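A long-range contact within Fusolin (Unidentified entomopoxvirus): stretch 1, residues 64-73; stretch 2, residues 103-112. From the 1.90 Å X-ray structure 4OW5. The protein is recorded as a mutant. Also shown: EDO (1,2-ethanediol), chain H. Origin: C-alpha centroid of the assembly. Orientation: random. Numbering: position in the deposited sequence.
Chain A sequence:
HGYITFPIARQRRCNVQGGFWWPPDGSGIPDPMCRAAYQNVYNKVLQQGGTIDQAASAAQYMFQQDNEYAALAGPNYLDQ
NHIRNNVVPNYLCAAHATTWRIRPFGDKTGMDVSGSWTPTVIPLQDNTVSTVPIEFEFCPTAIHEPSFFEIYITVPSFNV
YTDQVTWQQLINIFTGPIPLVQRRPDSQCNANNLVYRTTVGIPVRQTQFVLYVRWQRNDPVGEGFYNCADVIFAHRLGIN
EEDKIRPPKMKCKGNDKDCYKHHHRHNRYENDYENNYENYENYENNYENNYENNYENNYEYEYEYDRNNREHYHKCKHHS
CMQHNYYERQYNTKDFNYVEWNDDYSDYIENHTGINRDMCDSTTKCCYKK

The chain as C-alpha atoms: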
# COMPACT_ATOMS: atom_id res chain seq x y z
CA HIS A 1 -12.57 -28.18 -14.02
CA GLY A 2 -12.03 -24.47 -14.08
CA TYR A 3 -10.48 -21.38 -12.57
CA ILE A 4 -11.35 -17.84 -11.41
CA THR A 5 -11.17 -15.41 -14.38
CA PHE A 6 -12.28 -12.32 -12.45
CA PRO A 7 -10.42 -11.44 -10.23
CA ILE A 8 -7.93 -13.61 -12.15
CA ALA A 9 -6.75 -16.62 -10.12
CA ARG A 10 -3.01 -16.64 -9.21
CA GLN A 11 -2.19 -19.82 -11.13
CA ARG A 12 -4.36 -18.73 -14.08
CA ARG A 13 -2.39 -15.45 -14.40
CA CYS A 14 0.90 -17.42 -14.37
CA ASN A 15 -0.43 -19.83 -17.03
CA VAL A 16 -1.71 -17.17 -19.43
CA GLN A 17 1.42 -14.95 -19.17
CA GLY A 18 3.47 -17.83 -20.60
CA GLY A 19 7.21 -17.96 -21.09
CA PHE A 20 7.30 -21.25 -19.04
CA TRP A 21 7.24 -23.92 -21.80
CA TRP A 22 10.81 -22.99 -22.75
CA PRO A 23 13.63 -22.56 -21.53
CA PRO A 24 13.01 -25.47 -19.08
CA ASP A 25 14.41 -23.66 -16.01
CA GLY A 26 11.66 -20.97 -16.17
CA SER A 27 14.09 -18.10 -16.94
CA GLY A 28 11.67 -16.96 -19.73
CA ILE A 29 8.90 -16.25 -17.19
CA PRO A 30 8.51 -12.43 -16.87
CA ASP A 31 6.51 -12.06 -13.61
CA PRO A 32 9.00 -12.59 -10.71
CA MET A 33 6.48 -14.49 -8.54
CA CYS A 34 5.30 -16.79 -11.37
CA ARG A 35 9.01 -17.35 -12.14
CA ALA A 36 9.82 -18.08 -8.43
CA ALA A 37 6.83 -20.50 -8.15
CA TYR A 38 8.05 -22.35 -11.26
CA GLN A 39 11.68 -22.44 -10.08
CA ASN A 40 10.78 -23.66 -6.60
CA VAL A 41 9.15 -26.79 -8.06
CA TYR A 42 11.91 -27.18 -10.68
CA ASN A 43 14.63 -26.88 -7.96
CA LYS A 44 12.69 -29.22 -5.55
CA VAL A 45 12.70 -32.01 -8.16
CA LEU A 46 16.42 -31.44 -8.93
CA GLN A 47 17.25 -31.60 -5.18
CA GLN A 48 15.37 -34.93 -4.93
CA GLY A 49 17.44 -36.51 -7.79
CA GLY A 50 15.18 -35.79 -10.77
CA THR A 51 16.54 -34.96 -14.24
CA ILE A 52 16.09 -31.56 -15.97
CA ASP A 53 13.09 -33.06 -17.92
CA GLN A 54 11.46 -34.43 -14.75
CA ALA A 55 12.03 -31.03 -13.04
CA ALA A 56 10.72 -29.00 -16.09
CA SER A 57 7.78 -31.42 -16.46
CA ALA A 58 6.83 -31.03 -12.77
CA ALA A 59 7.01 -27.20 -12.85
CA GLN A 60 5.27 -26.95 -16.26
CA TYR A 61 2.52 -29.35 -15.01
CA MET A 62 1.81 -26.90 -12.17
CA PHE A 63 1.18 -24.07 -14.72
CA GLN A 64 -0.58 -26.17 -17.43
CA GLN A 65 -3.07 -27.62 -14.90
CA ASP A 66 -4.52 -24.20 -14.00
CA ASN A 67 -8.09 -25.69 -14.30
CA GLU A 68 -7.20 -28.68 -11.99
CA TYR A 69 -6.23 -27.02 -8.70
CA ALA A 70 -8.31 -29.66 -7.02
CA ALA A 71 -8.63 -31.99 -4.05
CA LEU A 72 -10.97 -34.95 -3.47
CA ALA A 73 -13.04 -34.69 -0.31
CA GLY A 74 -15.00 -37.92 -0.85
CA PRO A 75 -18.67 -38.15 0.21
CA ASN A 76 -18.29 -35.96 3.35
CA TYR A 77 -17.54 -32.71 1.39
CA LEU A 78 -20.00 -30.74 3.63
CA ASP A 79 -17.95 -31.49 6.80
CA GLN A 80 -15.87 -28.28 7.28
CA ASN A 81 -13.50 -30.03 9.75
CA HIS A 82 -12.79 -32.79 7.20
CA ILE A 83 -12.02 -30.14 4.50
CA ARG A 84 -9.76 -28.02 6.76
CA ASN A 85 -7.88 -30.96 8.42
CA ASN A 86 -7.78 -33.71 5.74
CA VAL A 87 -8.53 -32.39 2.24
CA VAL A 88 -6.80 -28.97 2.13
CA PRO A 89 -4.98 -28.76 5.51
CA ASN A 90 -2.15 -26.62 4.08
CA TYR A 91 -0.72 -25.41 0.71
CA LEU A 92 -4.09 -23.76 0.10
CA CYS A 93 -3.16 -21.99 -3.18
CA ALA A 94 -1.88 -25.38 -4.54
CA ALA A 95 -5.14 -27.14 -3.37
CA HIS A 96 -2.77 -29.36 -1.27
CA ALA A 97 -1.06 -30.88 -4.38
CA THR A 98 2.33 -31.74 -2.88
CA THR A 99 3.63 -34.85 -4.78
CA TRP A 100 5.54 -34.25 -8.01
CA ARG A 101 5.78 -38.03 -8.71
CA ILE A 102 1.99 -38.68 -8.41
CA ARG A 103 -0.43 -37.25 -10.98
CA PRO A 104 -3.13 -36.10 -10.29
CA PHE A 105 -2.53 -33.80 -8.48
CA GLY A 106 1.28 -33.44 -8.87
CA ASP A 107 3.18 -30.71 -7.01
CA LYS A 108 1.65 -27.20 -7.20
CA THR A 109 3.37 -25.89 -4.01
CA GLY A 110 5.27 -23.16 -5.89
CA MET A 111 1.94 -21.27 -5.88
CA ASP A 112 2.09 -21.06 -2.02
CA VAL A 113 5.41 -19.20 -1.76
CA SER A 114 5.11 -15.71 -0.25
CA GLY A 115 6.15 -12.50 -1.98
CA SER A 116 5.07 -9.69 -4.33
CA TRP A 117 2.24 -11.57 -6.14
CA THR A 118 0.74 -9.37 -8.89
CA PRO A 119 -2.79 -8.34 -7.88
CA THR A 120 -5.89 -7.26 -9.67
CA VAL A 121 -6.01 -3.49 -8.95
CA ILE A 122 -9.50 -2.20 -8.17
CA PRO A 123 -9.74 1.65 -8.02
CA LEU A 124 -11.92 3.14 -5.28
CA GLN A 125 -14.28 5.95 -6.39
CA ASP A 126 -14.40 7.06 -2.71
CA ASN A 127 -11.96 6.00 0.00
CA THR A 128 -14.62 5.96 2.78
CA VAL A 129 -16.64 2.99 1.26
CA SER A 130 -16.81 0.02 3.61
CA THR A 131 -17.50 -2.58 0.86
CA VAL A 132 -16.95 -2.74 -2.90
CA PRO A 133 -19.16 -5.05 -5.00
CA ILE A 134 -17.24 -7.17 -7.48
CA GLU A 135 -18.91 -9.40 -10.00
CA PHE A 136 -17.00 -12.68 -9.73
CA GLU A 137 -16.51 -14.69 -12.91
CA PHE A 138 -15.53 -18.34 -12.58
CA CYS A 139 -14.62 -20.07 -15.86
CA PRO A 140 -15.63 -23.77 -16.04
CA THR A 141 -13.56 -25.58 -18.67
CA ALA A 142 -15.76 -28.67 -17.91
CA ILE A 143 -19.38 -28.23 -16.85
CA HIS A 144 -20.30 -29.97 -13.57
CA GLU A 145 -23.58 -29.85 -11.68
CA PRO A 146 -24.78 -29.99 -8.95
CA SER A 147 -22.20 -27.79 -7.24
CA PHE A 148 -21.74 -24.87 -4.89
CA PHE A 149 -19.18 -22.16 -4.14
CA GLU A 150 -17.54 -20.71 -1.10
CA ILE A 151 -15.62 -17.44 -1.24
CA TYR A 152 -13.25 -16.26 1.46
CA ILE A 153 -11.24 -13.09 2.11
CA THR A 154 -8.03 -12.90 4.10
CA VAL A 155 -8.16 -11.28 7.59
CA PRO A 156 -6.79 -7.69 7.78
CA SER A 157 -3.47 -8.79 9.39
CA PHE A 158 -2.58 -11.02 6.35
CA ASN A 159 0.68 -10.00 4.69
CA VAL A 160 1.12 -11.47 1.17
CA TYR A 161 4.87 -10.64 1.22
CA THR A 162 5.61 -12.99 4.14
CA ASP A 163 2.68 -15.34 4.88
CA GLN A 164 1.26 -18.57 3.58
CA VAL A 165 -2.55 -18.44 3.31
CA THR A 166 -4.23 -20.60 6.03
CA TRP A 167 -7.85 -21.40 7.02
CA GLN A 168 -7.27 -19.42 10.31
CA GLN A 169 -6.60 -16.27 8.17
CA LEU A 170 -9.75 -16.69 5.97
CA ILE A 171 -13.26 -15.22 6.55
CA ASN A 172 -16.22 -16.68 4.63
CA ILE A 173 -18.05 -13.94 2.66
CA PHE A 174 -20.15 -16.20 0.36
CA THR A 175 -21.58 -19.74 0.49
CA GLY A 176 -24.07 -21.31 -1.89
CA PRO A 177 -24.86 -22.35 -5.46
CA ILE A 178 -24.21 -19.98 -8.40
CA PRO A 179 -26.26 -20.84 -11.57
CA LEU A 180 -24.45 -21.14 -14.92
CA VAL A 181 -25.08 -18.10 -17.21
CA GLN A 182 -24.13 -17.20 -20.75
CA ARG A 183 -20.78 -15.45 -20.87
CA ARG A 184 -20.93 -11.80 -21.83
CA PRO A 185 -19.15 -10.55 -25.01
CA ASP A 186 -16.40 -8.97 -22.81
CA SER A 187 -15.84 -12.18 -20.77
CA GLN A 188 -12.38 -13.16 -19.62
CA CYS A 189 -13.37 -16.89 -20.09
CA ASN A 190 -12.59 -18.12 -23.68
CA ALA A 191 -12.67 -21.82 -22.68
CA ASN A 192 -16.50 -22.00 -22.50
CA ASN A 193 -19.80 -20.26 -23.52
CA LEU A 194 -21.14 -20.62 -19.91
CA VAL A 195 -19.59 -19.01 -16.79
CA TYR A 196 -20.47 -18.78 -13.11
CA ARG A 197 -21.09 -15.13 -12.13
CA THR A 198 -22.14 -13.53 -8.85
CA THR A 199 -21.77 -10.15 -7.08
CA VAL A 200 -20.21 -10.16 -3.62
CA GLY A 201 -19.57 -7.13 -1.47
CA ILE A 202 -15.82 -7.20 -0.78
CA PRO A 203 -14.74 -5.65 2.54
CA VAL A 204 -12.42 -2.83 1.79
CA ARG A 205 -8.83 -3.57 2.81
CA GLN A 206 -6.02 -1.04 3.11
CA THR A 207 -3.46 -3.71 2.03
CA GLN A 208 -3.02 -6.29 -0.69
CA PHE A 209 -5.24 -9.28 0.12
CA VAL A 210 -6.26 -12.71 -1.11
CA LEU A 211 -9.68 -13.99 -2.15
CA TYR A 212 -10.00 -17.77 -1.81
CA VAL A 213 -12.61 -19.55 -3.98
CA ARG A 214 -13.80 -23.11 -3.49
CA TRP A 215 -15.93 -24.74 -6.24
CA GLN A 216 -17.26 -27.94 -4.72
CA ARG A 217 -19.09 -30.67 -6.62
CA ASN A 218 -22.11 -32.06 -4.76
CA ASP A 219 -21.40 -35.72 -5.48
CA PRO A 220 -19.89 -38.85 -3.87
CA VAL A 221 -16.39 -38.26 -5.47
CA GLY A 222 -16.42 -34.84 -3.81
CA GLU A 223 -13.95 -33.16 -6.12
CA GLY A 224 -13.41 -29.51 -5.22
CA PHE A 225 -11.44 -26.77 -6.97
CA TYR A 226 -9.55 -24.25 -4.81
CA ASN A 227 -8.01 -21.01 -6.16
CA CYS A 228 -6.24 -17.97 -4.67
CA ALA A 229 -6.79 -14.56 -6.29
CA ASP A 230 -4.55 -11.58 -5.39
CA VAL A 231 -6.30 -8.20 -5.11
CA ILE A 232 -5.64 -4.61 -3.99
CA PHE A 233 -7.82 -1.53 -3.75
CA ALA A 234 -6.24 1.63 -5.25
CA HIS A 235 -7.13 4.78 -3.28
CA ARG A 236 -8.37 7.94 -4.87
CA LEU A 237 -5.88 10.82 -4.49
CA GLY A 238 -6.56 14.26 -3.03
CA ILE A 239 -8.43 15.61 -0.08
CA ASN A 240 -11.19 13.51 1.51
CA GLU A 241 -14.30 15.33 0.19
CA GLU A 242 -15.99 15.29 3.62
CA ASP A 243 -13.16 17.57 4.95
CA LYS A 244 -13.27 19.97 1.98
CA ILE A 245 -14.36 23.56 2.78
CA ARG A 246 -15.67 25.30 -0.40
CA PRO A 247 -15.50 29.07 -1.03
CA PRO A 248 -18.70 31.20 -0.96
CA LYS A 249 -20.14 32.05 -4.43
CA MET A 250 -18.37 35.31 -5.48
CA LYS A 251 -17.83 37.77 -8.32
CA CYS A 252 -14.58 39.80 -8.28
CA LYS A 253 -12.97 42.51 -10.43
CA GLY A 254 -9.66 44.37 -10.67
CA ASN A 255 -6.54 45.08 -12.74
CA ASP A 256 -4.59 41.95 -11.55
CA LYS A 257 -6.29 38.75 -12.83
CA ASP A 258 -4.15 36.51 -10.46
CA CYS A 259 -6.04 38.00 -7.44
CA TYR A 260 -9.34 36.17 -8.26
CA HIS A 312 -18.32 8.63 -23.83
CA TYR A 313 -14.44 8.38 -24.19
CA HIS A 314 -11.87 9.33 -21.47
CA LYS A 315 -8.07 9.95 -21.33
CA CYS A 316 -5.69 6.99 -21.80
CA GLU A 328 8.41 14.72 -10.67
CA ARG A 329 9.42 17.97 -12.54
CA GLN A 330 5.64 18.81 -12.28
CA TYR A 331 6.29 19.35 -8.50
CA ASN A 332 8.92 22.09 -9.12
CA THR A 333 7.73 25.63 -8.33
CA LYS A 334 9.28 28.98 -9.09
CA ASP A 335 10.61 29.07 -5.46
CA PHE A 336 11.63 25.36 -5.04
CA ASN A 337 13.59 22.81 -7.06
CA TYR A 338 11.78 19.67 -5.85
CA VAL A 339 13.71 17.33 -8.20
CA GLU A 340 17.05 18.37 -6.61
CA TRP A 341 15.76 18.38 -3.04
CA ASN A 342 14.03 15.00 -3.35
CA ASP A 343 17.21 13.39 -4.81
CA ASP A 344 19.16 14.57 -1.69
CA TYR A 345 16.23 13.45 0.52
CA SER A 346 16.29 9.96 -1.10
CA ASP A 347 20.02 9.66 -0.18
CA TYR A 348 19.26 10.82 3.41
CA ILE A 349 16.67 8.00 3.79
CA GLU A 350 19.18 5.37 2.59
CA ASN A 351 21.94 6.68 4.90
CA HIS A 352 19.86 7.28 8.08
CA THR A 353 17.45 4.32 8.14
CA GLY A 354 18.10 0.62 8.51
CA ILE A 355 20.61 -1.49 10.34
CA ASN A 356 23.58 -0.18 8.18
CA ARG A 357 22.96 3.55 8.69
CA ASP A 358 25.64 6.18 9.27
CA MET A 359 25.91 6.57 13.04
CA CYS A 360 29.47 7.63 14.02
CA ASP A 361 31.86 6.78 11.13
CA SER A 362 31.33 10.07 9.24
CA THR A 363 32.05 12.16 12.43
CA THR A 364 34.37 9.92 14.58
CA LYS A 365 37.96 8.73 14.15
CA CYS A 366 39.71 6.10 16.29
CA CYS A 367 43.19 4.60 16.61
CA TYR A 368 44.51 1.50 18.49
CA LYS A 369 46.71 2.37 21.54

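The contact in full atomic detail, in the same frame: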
# COMPACT_ATOMS: atom_id res chain seq x y z
N GLN A 64 0.35 -25.60 -16.45
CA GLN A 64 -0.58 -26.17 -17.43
C GLN A 64 -1.88 -26.60 -16.81
O GLN A 64 -2.92 -26.49 -17.46
CB GLN A 64 0.05 -27.38 -18.13
CG GLN A 64 -0.83 -28.03 -19.23
CD GLN A 64 -0.59 -29.50 -19.46
OE1 GLN A 64 -0.45 -30.29 -18.53
NE2 GLN A 64 -0.73 -29.93 -20.71
N GLN A 65 -1.85 -27.11 -15.56
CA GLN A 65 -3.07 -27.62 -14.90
C GLN A 65 -3.78 -26.54 -14.12
O GLN A 65 -4.30 -26.81 -13.04
CB GLN A 65 -2.70 -28.79 -13.98
CG GLN A 65 -2.19 -30.01 -14.74
CD GLN A 65 -3.28 -30.66 -15.55
OE1 GLN A 65 -4.29 -31.14 -15.02
NE2 GLN A 65 -3.20 -30.58 -16.86
N ASP A 66 -3.91 -25.33 -14.68
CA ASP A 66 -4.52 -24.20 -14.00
C ASP A 66 -6.02 -24.41 -13.78
O ASP A 66 -6.55 -23.75 -12.92
CB ASP A 66 -4.26 -22.88 -14.75
CG ASP A 66 -4.79 -22.74 -16.17
OD1 ASP A 66 -5.27 -23.76 -16.76
OD2 ASP A 66 -4.70 -21.64 -16.72
N ASN A 67 -6.68 -25.36 -14.47
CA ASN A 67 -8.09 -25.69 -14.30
C ASN A 67 -8.25 -26.92 -13.38
O ASN A 67 -9.38 -27.35 -13.17
CB ASN A 67 -8.73 -25.91 -15.68
CG ASN A 67 -8.24 -27.17 -16.38
OD1 ASN A 67 -7.25 -27.79 -15.98
ND2 ASN A 67 -8.88 -27.53 -17.45
N GLU A 68 -7.14 -27.51 -12.85
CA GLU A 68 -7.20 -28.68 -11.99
C GLU A 68 -6.46 -28.44 -10.66
O GLU A 68 -5.71 -29.29 -10.18
CB GLU A 68 -6.67 -29.93 -12.72
CG GLU A 68 -7.17 -31.23 -12.11
CD GLU A 68 -6.77 -32.47 -12.89
OE1 GLU A 68 -7.64 -33.04 -13.58
OE2 GLU A 68 -5.57 -32.83 -12.86
N TYR A 69 -6.75 -27.31 -10.02
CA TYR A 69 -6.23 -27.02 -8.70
C TYR A 69 -7.28 -27.56 -7.78
O TYR A 69 -8.17 -26.83 -7.32
CB TYR A 69 -5.93 -25.53 -8.50
CG TYR A 69 -4.54 -25.15 -8.93
CD1 TYR A 69 -4.11 -25.38 -10.22
CD2 TYR A 69 -3.66 -24.53 -8.05
CE1 TYR A 69 -2.80 -25.11 -10.60
CE2 TYR A 69 -2.38 -24.17 -8.44
CZ TYR A 69 -1.93 -24.50 -9.71
OH TYR A 69 -0.66 -24.18 -10.10
N ALA A 70 -7.26 -28.89 -7.66
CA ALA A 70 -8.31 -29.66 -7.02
C ALA A 70 -7.83 -30.63 -5.98
O ALA A 70 -6.68 -31.06 -5.98
CB ALA A 70 -9.05 -30.45 -8.09
N ALA A 71 -8.79 -31.01 -5.12
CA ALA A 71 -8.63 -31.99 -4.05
C ALA A 71 -9.93 -32.78 -3.90
O ALA A 71 -11.03 -32.23 -4.09
CB ALA A 71 -8.28 -31.30 -2.74
N LEU A 72 -9.81 -34.05 -3.59
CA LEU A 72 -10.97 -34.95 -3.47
C LEU A 72 -11.34 -35.06 -2.01
O LEU A 72 -10.55 -35.54 -1.22
CB LEU A 72 -10.66 -36.34 -4.05
CG LEU A 72 -10.12 -36.34 -5.48
CD1 LEU A 72 -9.78 -37.75 -5.93
CD2 LEU A 72 -11.09 -35.66 -6.45
N ALA A 73 -12.55 -34.63 -1.67
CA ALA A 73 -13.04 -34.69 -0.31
C ALA A 73 -13.77 -35.98 -0.02
O ALA A 73 -13.98 -36.29 1.16
CB ALA A 73 -13.95 -33.52 -0.04
N ARG A 103 0.46 -38.08 -10.18
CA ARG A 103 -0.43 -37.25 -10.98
C ARG A 103 -1.74 -37.94 -11.31
O ARG A 103 -1.69 -39.01 -11.91
CB ARG A 103 0.25 -36.94 -12.29
CG ARG A 103 1.37 -36.01 -12.17
CD ARG A 103 2.04 -35.90 -13.50
NE ARG A 103 3.14 -34.96 -13.43
CZ ARG A 103 3.96 -34.69 -14.44
NH1 ARG A 103 3.80 -35.29 -15.61
NH2 ARG A 103 4.92 -33.82 -14.30
N PRO A 104 -2.90 -37.35 -11.04
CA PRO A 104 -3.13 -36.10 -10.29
C PRO A 104 -2.74 -36.27 -8.80
O PRO A 104 -2.65 -37.41 -8.33
CB PRO A 104 -4.62 -35.84 -10.51
CG PRO A 104 -5.23 -37.17 -10.80
CD PRO A 104 -4.16 -38.02 -11.41
N PHE A 105 -2.43 -35.18 -8.05
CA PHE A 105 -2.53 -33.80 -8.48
C PHE A 105 -1.14 -33.15 -8.66
O PHE A 105 -1.07 -31.95 -8.86
CB PHE A 105 -3.40 -33.03 -7.48
CG PHE A 105 -4.85 -33.46 -7.57
CD1 PHE A 105 -5.37 -34.40 -6.69
CD2 PHE A 105 -5.65 -33.02 -8.61
CE1 PHE A 105 -6.68 -34.85 -6.82
CE2 PHE A 105 -6.97 -33.46 -8.73
CZ PHE A 105 -7.46 -34.41 -7.85
N GLY A 106 -0.08 -33.95 -8.67
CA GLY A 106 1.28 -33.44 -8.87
C GLY A 106 1.73 -32.58 -7.71
O GLY A 106 1.20 -32.70 -6.61
N ASP A 107 2.68 -31.68 -7.98
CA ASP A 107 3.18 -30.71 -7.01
C ASP A 107 2.88 -29.30 -7.52
O ASP A 107 3.43 -28.88 -8.54
CB ASP A 107 4.67 -30.90 -6.75
CG ASP A 107 5.21 -30.02 -5.63
OD1 ASP A 107 4.68 -28.90 -5.44
OD2 ASP A 107 6.15 -30.45 -4.95
N LYS A 108 2.01 -28.57 -6.82
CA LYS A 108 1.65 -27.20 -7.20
C LYS A 108 2.06 -26.22 -6.10
O LYS A 108 1.64 -25.06 -6.13
CB LYS A 108 0.16 -27.08 -7.50
CG LYS A 108 -0.26 -27.92 -8.72
CD LYS A 108 -1.73 -28.08 -8.76
CE LYS A 108 -2.24 -28.82 -9.97
NZ LYS A 108 -2.98 -30.03 -9.52
N THR A 109 2.93 -26.65 -5.19
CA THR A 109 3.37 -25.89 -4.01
C THR A 109 4.14 -24.63 -4.31
O THR A 109 4.21 -23.78 -3.41
CB THR A 109 4.16 -26.72 -3.03
OG1 THR A 109 5.33 -27.22 -3.67
CG2 THR A 109 3.35 -27.83 -2.45
N GLY A 110 4.63 -24.42 -5.53
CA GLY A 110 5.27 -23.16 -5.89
C GLY A 110 4.28 -22.01 -5.77
O GLY A 110 4.65 -20.90 -5.41
N MET A 111 2.98 -22.30 -5.96
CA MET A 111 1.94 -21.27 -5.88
C MET A 111 1.68 -20.82 -4.44
O MET A 111 0.99 -19.81 -4.27
CB MET A 111 0.64 -21.77 -6.55
CG MET A 111 0.80 -21.97 -8.08
SD MET A 111 1.21 -20.40 -8.93
CE MET A 111 1.80 -21.00 -10.53
N ASP A 112 2.27 -21.46 -3.42
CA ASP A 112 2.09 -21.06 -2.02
C ASP A 112 3.31 -20.32 -1.45
O ASP A 112 3.31 -20.00 -0.26
CB ASP A 112 1.74 -22.26 -1.15
CG ASP A 112 0.28 -22.59 -1.25
OD1 ASP A 112 -0.56 -21.80 -0.67
OD2 ASP A 112 -0.05 -23.59 -1.89
C1 EDO H . -0.12 -18.64 -0.25
O1 EDO H . 0.06 -19.56 0.77
C2 EDO H . 1.05 -17.67 -0.38
O2 EDO H . 0.48 -16.49 -0.91
O HOH W 1 -3.55 -31.79 -11.48
O HOH W 2 -4.38 -29.49 -6.95

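A buried lysine is tolerated when its aliphatic stem is packed like a hydrocarbon and its ammonium group is met by oxygen atoms, and the contact between residues 64-73 and 103-112 of fusolin illustrates both halves of that rule. The backbones stay well apart: even the nearest C-alpha atoms, Ala-70 CA and Phe-105 CA, lie 7.3 Å from each other, and the stretches bury 426 Å² between them. Stretch 1 makes a type I turn from Gln-65 to Glu-68 and then runs into a short strand at 70-72; stretch 2 is irregular until a 3-10 segment at 109-112.

Lys-108 points toward stretch 1 and lays its stem over one face of the Tyr-69 ring, with CD 3.6 Å from the ring centroid and close to the normal, a CH-pi contact. The charged end passes beyond the ring; NZ is 5.2 Å from the same centroid, at most a weak attraction. Instead Lys-108 NZ donates to Glu-68 O at 2.9 Å and to Phe-105 O, in its own stretch, at 2.8 Å. Two waters also lie within reach: water 1 accepts from Lys-108 NZ and donates to Glu-68 OE2, both at 2.7 Å, while water 2 accepts from Lys-108 NZ at 3.0 Å. With four acceptors for three N-H groups, these oxygens must share, and not all four can be full hydrogen bonds at the same moment.

The Tyr-69 ring also meets Met-111, whose CG lies near the ring plane, 3.3 Å from Tyr-69 OH.

Phe-105, which follows a cis peptide bond, covers more surface than any other residue here. Ala-70 O sits over one face of its ring, 3.4 Å from CG of Phe-105, and Ala-70 CB approaches Phe-105 CE2 at 3.7 Å. Around the edge, Leu-72 CG packs 4.0 Å from Phe-105 CE1, and Glu-68 CG lies 4.1 Å from Phe-105 CE2, adding methylene contact to that residue's polar role.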